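Local atomic coordinates of prolyl-tRNA synthetase (Naegleria fowleri, PDB entry 6UYH), a protein that probably catalyses the ATP-dependent attachment of proline to its cognate tRNA, as a class II aminoacyl-tRNA synthetase. Residues A[63-68]-A[191-196]; A[197-202]-A[273-278]; A[291-296]-A[396-401]. All blocks are in the same frame, centred on the assembly; numbering follows the deposited sequence. Where two conformers were deposited one is given.

Overall arrangement
Contact 2 is the most central of the three and carries an arginine of the ATP site; contact 1 is at the surface, and contact 3 lies farthest from the centre of the chain. Contact 2 is a buried carbon-to-carbon packing contact with no hydrogen bond across it. Contact 1 rests on charge alone, between helices 49-67 and 177-198. The latter helix also supplies the start of contact 2, whose V201 N probably bonds Y195 O at 2.8 Å. Contact 3 mixes both chemistries, a salt bridge on its partly exposed side and proline packing beneath it. A hydrogen bond joins contacts 2 and 3, whereas contacts 1 and 3 do not touch, with nearest atoms about 5 Å apart.

Contact 1: A[63-68]-A[191-196]; sequences DAEIKK and YKRVYE. With EDO (1,2-ethanediol), chain K.
E65 and R193 reach toward each other from two helices of the class II synthetase catalytic core, and with K68 they form a salt-bridge network on its surface. The backbones stay well apart: E65 CA and R193 CA, the nearest pair, are 10.2 Å from each other, so only long side chains can span the gap. Their approach is close to perpendicular, with the carboxylate and guanidinium planes turned 72° against each other. The flat, two-pronged pairing of carboxylate with guanidinium is therefore absent. Instead R193 NH1 alone comes to E65 OE1, at 3.3 Å, in a bent and weak hydrogen bond (135° at the hydrogen) in which charge probably counts for more than direction. A bend in the arginine chain at chi3 (61°) turns the guanidinium so that its edge receives the glutamate oxygen near its plane.

The second carboxylate oxygen has other work. K68, three residues on, extends its straight chain back to place NZ 3.3 Å from E65 OE2, above the carboxylate plane. E65 thus lies between two positive groups, which would be expected to stabilise its anionic form. R193 is shared as well: its stronger polar partner is E197, whose OE1 takes NE in a salt bridge within helix 177-198. Below this charged layer the arginine rests on F61, while V194 packs on V58 and F61, so the same two helices meet through apolar groups deeper in. One water completes the crossing, accepting from R193 NH2 at 3.1 Å and donating to E65 OE2 at 3.1 Å.

Contact 2: A[197-202]-A[273-278]; sequences ELLAVP and TRTLGV. With ANP (phosphoaminophosphonic acid-adenylate ester), chain C.
L199 and V201 touch the helix opposite while the residue between them, A200, has a positive phi of 55°. A200 is the first residue to leave helical backbone angles after helix 177-198, and the side chains of L199 and V201 on either side of it both point at segment 273-278. Each makes one meeting there, roughly at a right angle: L199 CD1 comes to T275 CB at 3.8 Å, and V201 CG1 meets V278 CG1 at 3.8 Å. The valine methyls are brought together because both CG1 atoms lie anti to their backbone N. No hydrogen bond crosses this contact, and T275 OG1 is held by S272 O.

The same turn of chain also serves the nucleotide. R274 is the arginine of class II motif 3, and it grips the gamma-phosphate of the ATP analogue with two nitrogens: NH1 lies 2.9 Å and NH2 2.8 Å from ANP O3G, which sits in the guanidinium plane. Ribose atom C2' lies over one face, 3.2 Å above the plane and offset toward the rim. NE bonds I160 O and NH1 also bonds Q235 O, which together with the phosphate restrict the group's rotation.

T275 also packs on W55 of helix 49-67, L199 on M279 and V201 on H283 of helix 274-283, which follows strand 261-272 after one residue, while P202 lies against helix 391-415.

Contact 3: A[291-296]-A[396-401]; sequences LPPRVA and AVLDKI. With EDO (1,2-ethanediol), chain Q; EDO (1,2-ethanediol), chain B.
R294 and D399 form a nearly straight salt bridge where a loop between the catalytic core and the anticodon-binding domain meets helix 391-415. R294 NH2 lies 3.0 Å from D399 OD1, with 171° at the hydrogen. The two flat groups are steeply turned: OD1 lies in the guanidinium plane, but the nitrogen reaches it from 53° above the carboxylate plane. The geometry is ideal for the donor and oblique for the acceptor. An arginine chain extended from CG to NE carries the group across to the helix. Its other nitrogens are also occupied, for NH1 bonds E197 O of helix 177-198, its strongest polar partner.

A bound ethanediol, probably from the crystallisation liquor, fills the angle between the charged pair. Its O1 accepts from R294 NE at 3.1 Å and donates to D399 OD1 at 2.6 Å, so that one carboxylate oxygen receives two bonds.

Moving inward, P293 takes over. Its CB and CG meet the helix beside L398 and I401, with CB 4.0 Å from L398 CB and CG 4.0 Å from I401 CG2. The backbones make their nearest approach here, P293 CA and L398 CA being 6.1 Å apart. The loop is itself turned by a bond from V295 N to P292 O. P292 packs on M279 and H283 and also on M405 of helix 391-415, and V295 on L199 and M279, so the loop touches both helix 274-283 and helix 391-415. The closest touch of the packed layer is not between two methyls: P293 CG rests on the backbone oxygen L398 O at 3.3 Å.

Contact 1: A[63-68]-A[191-196]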
# COMPACT_ATOMS: atom_id res chain seq x y z
N ASP A 63 -6.73 6.08 -7.47
CA ASP A 63 -7.59 4.90 -7.33
C ASP A 63 -9.03 5.23 -7.68
O ASP A 63 -9.70 4.45 -8.36
CB ASP A 63 -7.53 4.36 -5.90
CG ASP A 63 -6.51 3.24 -5.72
OD1 ASP A 63 -5.87 2.84 -6.70
OD2 ASP A 63 -6.36 2.77 -4.57
N ALA A 64 -9.55 6.34 -7.16
CA ALA A 64 -10.94 6.66 -7.44
C ALA A 64 -11.15 6.95 -8.92
O ALA A 64 -12.20 6.60 -9.47
CB ALA A 64 -11.42 7.84 -6.59
N GLU A 65 -10.17 7.57 -9.59
CA GLU A 65 -10.33 7.87 -11.01
C GLU A 65 -10.21 6.62 -11.88
O GLU A 65 -10.95 6.47 -12.86
CB GLU A 65 -9.30 8.92 -11.44
CG GLU A 65 -9.54 10.30 -10.82
CD GLU A 65 -10.93 10.85 -11.13
OE1 GLU A 65 -11.39 10.74 -12.29
OE2 GLU A 65 -11.56 11.41 -10.21
N ILE A 66 -9.28 5.72 -11.56
CA ILE A 66 -9.14 4.53 -12.41
C ILE A 66 -10.25 3.52 -12.13
O ILE A 66 -10.58 2.71 -13.00
CB ILE A 66 -7.76 3.87 -12.29
CG1 ILE A 66 -7.52 3.29 -10.87
CG2 ILE A 66 -6.65 4.86 -12.73
CD1 ILE A 66 -6.21 2.51 -10.74
N LYS A 67 -10.87 3.58 -10.95
CA LYS A 67 -12.02 2.72 -10.71
C LYS A 67 -13.16 3.01 -11.68
O LYS A 67 -13.86 2.09 -12.14
CB LYS A 67 -12.48 2.87 -9.26
CG LYS A 67 -13.51 1.85 -8.83
CD LYS A 67 -13.93 2.07 -7.40
CE LYS A 67 -15.09 1.16 -7.02
NZ LYS A 67 -15.58 1.45 -5.64
N LYS A 68 -13.35 4.29 -12.02
CA LYS A 68 -14.37 4.69 -12.99
C LYS A 68 -14.10 4.10 -14.37
O LYS A 68 -15.03 3.98 -15.17
CB LYS A 68 -14.45 6.21 -13.09
CG LYS A 68 -14.82 6.92 -11.79
CD LYS A 68 -14.57 8.42 -11.90
CE LYS A 68 -14.94 9.14 -10.61
NZ LYS A 68 -14.71 10.61 -10.69
N TYR A 191 -2.57 11.59 -15.23
CA TYR A 191 -1.28 12.02 -14.69
C TYR A 191 -1.17 13.54 -14.71
O TYR A 191 -0.65 14.14 -13.76
CB TYR A 191 -0.13 11.40 -15.49
CG TYR A 191 0.02 9.91 -15.31
CD1 TYR A 191 -0.54 9.25 -14.22
CD2 TYR A 191 0.76 9.16 -16.23
CE1 TYR A 191 -0.39 7.89 -14.06
CE2 TYR A 191 0.93 7.81 -16.07
CZ TYR A 191 0.36 7.17 -14.99
OH TYR A 191 0.54 5.81 -14.86
N LYS A 192 -1.65 14.18 -15.78
CA LYS A 192 -1.70 15.64 -15.78
C LYS A 192 -2.54 16.16 -14.61
O LYS A 192 -2.16 17.12 -13.94
CB LYS A 192 -2.25 16.15 -17.11
CG LYS A 192 -2.54 17.65 -17.19
CD LYS A 192 -4.00 17.93 -16.87
CE LYS A 192 -4.49 19.23 -17.47
NZ LYS A 192 -5.97 19.30 -17.26
N ARG A 193 -3.67 15.51 -14.33
CA ARG A 193 -4.52 15.97 -13.23
C ARG A 193 -3.85 15.76 -11.87
O ARG A 193 -4.02 16.59 -10.97
CB ARG A 193 -5.87 15.27 -13.28
CG ARG A 193 -6.67 15.61 -14.53
CD ARG A 193 -8.04 14.96 -14.50
NE ARG A 193 -8.80 15.43 -13.35
CZ ARG A 193 -9.81 14.77 -12.80
NH1 ARG A 193 -10.19 13.60 -13.30
NH2 ARG A 193 -10.44 15.28 -11.75
N VAL A 194 -3.11 14.66 -11.69
CA VAL A 194 -2.38 14.49 -10.43
C VAL A 194 -1.42 15.65 -10.22
O VAL A 194 -1.43 16.30 -9.17
CB VAL A 194 -1.61 13.15 -10.41
CG1 VAL A 194 -0.64 13.11 -9.20
CG2 VAL A 194 -2.58 11.95 -10.36
N TYR A 195 -0.59 15.94 -11.22
CA TYR A 195 0.37 17.02 -11.06
C TYR A 195 -0.32 18.36 -10.86
O TYR A 195 -0.00 19.11 -9.93
CB TYR A 195 1.32 17.06 -12.25
CG TYR A 195 2.47 16.11 -12.10
CD1 TYR A 195 2.52 14.91 -12.81
CD2 TYR A 195 3.51 16.40 -11.21
CE1 TYR A 195 3.60 14.04 -12.66
CE2 TYR A 195 4.58 15.54 -11.05
CZ TYR A 195 4.62 14.37 -11.78
OH TYR A 195 5.70 13.52 -11.60
N GLU A 196 -1.31 18.68 -11.71
CA GLU A 196 -1.86 20.04 -11.70
C GLU A 196 -2.88 20.22 -10.58
O GLU A 196 -2.83 21.21 -9.85
CB GLU A 196 -2.45 20.38 -13.07
CG GLU A 196 -1.34 20.44 -14.16
CD GLU A 196 -1.67 21.32 -15.34
OE1 GLU A 196 -2.78 21.89 -15.39
OE2 GLU A 196 -0.81 21.44 -16.23
C1 EDO K . -15.48 0.48 -18.45
O1 EDO K . -15.53 -0.62 -17.53
C2 EDO K . -15.56 1.79 -17.68
O2 EDO K . -16.55 1.68 -16.65
O HOH W 1 -13.15 14.03 -10.90

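Contact 2: A[197-202]-A[273-278]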
# COMPACT_ATOMS: atom_id res chain seq x y z
N GLU A 197 -3.81 19.27 -10.42
CA GLU A 197 -4.90 19.45 -9.46
C GLU A 197 -4.50 19.09 -8.03
O GLU A 197 -5.04 19.68 -7.09
CB GLU A 197 -6.12 18.64 -9.89
CG GLU A 197 -6.76 19.13 -11.18
CD GLU A 197 -7.90 18.24 -11.68
OE1 GLU A 197 -8.19 18.30 -12.90
OE2 GLU A 197 -8.50 17.48 -10.88
N LEU A 198 -3.58 18.15 -7.83
CA LEU A 198 -3.13 17.80 -6.48
C LEU A 198 -1.85 18.53 -6.08
O LEU A 198 -1.76 19.06 -4.97
CB LEU A 198 -2.91 16.29 -6.36
CG LEU A 198 -4.17 15.42 -6.41
CD1 LEU A 198 -3.80 13.96 -6.19
CD2 LEU A 198 -5.17 15.89 -5.37
N LEU A 199 -0.85 18.53 -6.96
CA LEU A 199 0.49 19.03 -6.64
C LEU A 199 0.75 20.45 -7.12
O LEU A 199 1.82 21.00 -6.82
CB LEU A 199 1.55 18.09 -7.22
CG LEU A 199 1.36 16.61 -6.84
CD1 LEU A 199 2.43 15.73 -7.48
CD2 LEU A 199 1.34 16.41 -5.32
N ALA A 200 -0.19 21.05 -7.86
CA ALA A 200 -0.04 22.40 -8.43
C ALA A 200 1.22 22.53 -9.28
O ALA A 200 1.87 23.58 -9.30
CB ALA A 200 -0.08 23.47 -7.33
N VAL A 201 1.57 21.47 -9.99
CA VAL A 201 2.74 21.45 -10.87
C VAL A 201 2.26 21.40 -12.32
O VAL A 201 1.51 20.48 -12.68
CB VAL A 201 3.67 20.26 -10.58
CG1 VAL A 201 4.72 20.14 -11.68
CG2 VAL A 201 4.34 20.41 -9.21
N PRO A 202 2.67 22.32 -13.18
CA PRO A 202 2.23 22.28 -14.58
C PRO A 202 3.01 21.24 -15.37
O PRO A 202 4.17 20.93 -15.06
CB PRO A 202 2.53 23.70 -15.08
CG PRO A 202 3.75 24.10 -14.30
CD PRO A 202 3.54 23.48 -12.91
N THR A 273 6.82 7.96 -6.71
CA THR A 273 7.13 8.95 -5.68
C THR A 273 8.10 10.03 -6.16
O THR A 273 8.39 10.96 -5.40
CB THR A 273 7.67 8.25 -4.42
OG1 THR A 273 8.58 7.19 -4.78
CG2 THR A 273 6.49 7.67 -3.61
N ARG A 274 8.59 9.94 -7.40
CA ARG A 274 9.24 11.08 -8.04
C ARG A 274 8.35 12.32 -7.97
O ARG A 274 8.86 13.45 -7.84
CB ARG A 274 9.58 10.72 -9.50
CG ARG A 274 9.96 11.90 -10.37
CD ARG A 274 10.46 11.42 -11.74
NE ARG A 274 11.69 10.66 -11.62
CZ ARG A 274 12.36 10.18 -12.66
NH1 ARG A 274 11.93 10.42 -13.90
NH2 ARG A 274 13.48 9.49 -12.45
N THR A 275 7.03 12.13 -8.04
CA THR A 275 6.07 13.23 -7.91
C THR A 275 6.37 14.12 -6.72
O THR A 275 6.27 15.35 -6.81
CB THR A 275 4.65 12.67 -7.76
OG1 THR A 275 4.64 11.65 -6.75
CG2 THR A 275 4.17 12.08 -9.07
N LEU A 276 6.72 13.52 -5.58
CA LEU A 276 6.99 14.30 -4.37
C LEU A 276 8.21 15.19 -4.56
O LEU A 276 8.24 16.33 -4.09
CB LEU A 276 7.19 13.38 -3.17
CG LEU A 276 5.94 12.95 -2.39
CD1 LEU A 276 5.00 12.17 -3.28
CD2 LEU A 276 6.33 12.13 -1.19
N GLY A 277 9.25 14.67 -5.22
CA GLY A 277 10.44 15.47 -5.46
C GLY A 277 10.16 16.66 -6.36
O GLY A 277 10.63 17.77 -6.10
N VAL A 278 9.39 16.44 -7.43
CA VAL A 278 9.02 17.54 -8.31
C VAL A 278 8.26 18.60 -7.54
O VAL A 278 8.57 19.80 -7.63
CB VAL A 278 8.18 17.01 -9.50
CG1 VAL A 278 7.71 18.18 -10.36
CG2 VAL A 278 9.02 16.05 -10.34
PG ANP C . 14.31 7.51 -16.11
O1G ANP C . 15.05 8.12 -17.20
O2G ANP C . 15.22 6.40 -15.44
O3G ANP C . 13.95 8.67 -15.11
PB ANP C . 12.48 5.25 -16.84
O1B ANP C . 12.31 4.90 -18.24
O2B ANP C . 13.56 4.32 -16.21
N3B ANP C . 12.90 6.82 -16.62
PA ANP C . 9.94 4.05 -16.15
O1A ANP C . 9.17 4.22 -17.41
O2A ANP C . 10.48 2.67 -16.04
O3A ANP C . 11.16 5.07 -16.05
O5' ANP C . 9.13 4.38 -14.80
C5' ANP C . 7.83 5.00 -14.67
C4' ANP C . 8.03 6.31 -13.95
O4' ANP C . 8.67 6.06 -12.67
C3' ANP C . 8.98 7.25 -14.67
O3' ANP C . 8.27 8.02 -15.64
C2' ANP C . 9.52 8.13 -13.54
O2' ANP C . 8.68 9.26 -13.34
C1' ANP C . 9.51 7.16 -12.34
N9 ANP C . 10.82 6.65 -11.98
C8 ANP C . 11.69 5.96 -12.79
N7 ANP C . 12.81 5.61 -12.20
C5 ANP C . 12.67 6.10 -10.91
C6 ANP C . 13.51 6.06 -9.78
N6 ANP C . 14.69 5.44 -9.76
N1 ANP C . 13.08 6.68 -8.66
C2 ANP C . 11.88 7.26 -8.66
N3 ANP C . 10.99 7.34 -9.66
C4 ANP C . 11.45 6.75 -10.76

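Contact 3: A[291-296]-A[396-401]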
# COMPACT_ATOMS: atom_id res chain seq x y z
N LEU A 291 3.37 23.44 0.89
CA LEU A 291 2.55 22.29 0.50
C LEU A 291 1.31 22.74 -0.28
O LEU A 291 0.55 23.57 0.21
CB LEU A 291 2.11 21.51 1.73
CG LEU A 291 3.23 20.78 2.47
CD1 LEU A 291 2.80 20.40 3.90
CD2 LEU A 291 3.67 19.56 1.68
N PRO A 292 1.07 22.19 -1.46
CA PRO A 292 -0.22 22.39 -2.12
C PRO A 292 -1.34 21.91 -1.20
O PRO A 292 -1.23 20.82 -0.62
CB PRO A 292 -0.13 21.51 -3.38
CG PRO A 292 1.33 21.22 -3.56
CD PRO A 292 1.90 21.20 -2.17
N PRO A 293 -2.39 22.71 -1.02
CA PRO A 293 -3.40 22.39 0.01
C PRO A 293 -4.00 20.99 -0.09
O PRO A 293 -4.33 20.40 0.94
CB PRO A 293 -4.45 23.48 -0.20
CG PRO A 293 -3.66 24.66 -0.70
CD PRO A 293 -2.55 24.08 -1.55
N ARG A 294 -4.16 20.44 -1.29
CA ARG A 294 -4.85 19.16 -1.40
C ARG A 294 -3.99 17.97 -0.98
O ARG A 294 -4.52 16.86 -0.83
CB ARG A 294 -5.37 18.98 -2.83
CG ARG A 294 -6.56 19.90 -3.10
CD ARG A 294 -6.75 20.25 -4.57
NE ARG A 294 -7.47 21.51 -4.73
CZ ARG A 294 -7.68 22.12 -5.90
NH1 ARG A 294 -7.22 21.57 -7.02
NH2 ARG A 294 -8.34 23.27 -5.94
N VAL A 295 -2.69 18.16 -0.78
CA VAL A 295 -1.86 17.08 -0.25
C VAL A 295 -1.18 17.47 1.06
O VAL A 295 -0.29 16.76 1.52
CB VAL A 295 -0.82 16.60 -1.28
CG1 VAL A 295 -1.52 16.10 -2.55
CG2 VAL A 295 0.18 17.71 -1.61
N ALA A 296 -1.61 18.56 1.69
CA ALA A 296 -0.98 19.04 2.91
C ALA A 296 -1.49 18.25 4.11
O ALA A 296 -2.69 18.25 4.38
CB ALA A 296 -1.25 20.53 3.10
N ALA A 396 -12.26 28.15 0.10
CA ALA A 396 -12.05 29.07 -1.01
C ALA A 396 -10.67 29.71 -0.94
O ALA A 396 -10.03 29.95 -1.97
CB ALA A 396 -13.15 30.14 -1.02
N VAL A 397 -10.20 30.01 0.28
CA VAL A 397 -8.84 30.52 0.45
C VAL A 397 -7.82 29.47 0.03
O VAL A 397 -6.82 29.78 -0.63
CB VAL A 397 -8.63 30.98 1.90
CG1 VAL A 397 -7.18 31.32 2.15
CG2 VAL A 397 -9.53 32.17 2.22
N LEU A 398 -8.07 28.21 0.40
CA LEU A 398 -7.14 27.15 0.05
C LEU A 398 -7.11 26.89 -1.45
O LEU A 398 -6.04 26.59 -2.00
CB LEU A 398 -7.51 25.87 0.81
CG LEU A 398 -7.35 25.93 2.32
CD1 LEU A 398 -7.92 24.68 2.97
CD2 LEU A 398 -5.88 26.09 2.70
N ASP A 399 -8.25 27.02 -2.12
CA ASP A 399 -8.26 26.87 -3.58
C ASP A 399 -7.53 28.02 -4.25
O ASP A 399 -6.85 27.83 -5.27
CB ASP A 399 -9.70 26.77 -4.08
CG ASP A 399 -10.37 25.48 -3.65
OD1 ASP A 399 -9.66 24.46 -3.52
OD2 ASP A 399 -11.60 25.47 -3.46
N LYS A 400 -7.66 29.23 -3.69
CA LYS A 400 -6.92 30.38 -4.22
C LYS A 400 -5.42 30.16 -4.11
O LYS A 400 -4.67 30.48 -5.04
CB LYS A 400 -7.35 31.65 -3.48
CG LYS A 400 -6.95 32.95 -4.16
CD LYS A 400 -7.35 34.16 -3.31
CE LYS A 400 -7.63 35.38 -4.20
NZ LYS A 400 -6.89 36.61 -3.77
N ILE A 401 -4.96 29.60 -2.99
CA ILE A 401 -3.55 29.28 -2.83
C ILE A 401 -3.12 28.25 -3.86
O ILE A 401 -2.08 28.40 -4.52
CB ILE A 401 -3.26 28.80 -1.39
CG1 ILE A 401 -3.38 29.97 -0.41
CG2 ILE A 401 -1.88 28.17 -1.29
CD1 ILE A 401 -3.26 29.53 1.05
C1 EDO Q . -8.57 22.33 -0.93
O1 EDO Q . -9.19 22.21 -2.22
C2 EDO Q . -9.57 22.97 0.02
O2 EDO Q . -10.83 22.31 -0.09
C1 EDO B . -6.92 36.68 0.10
O1 EDO B . -7.40 37.77 -0.69
C2 EDO B . -5.40 36.69 0.13
O2 EDO B . -4.92 36.57 -1.21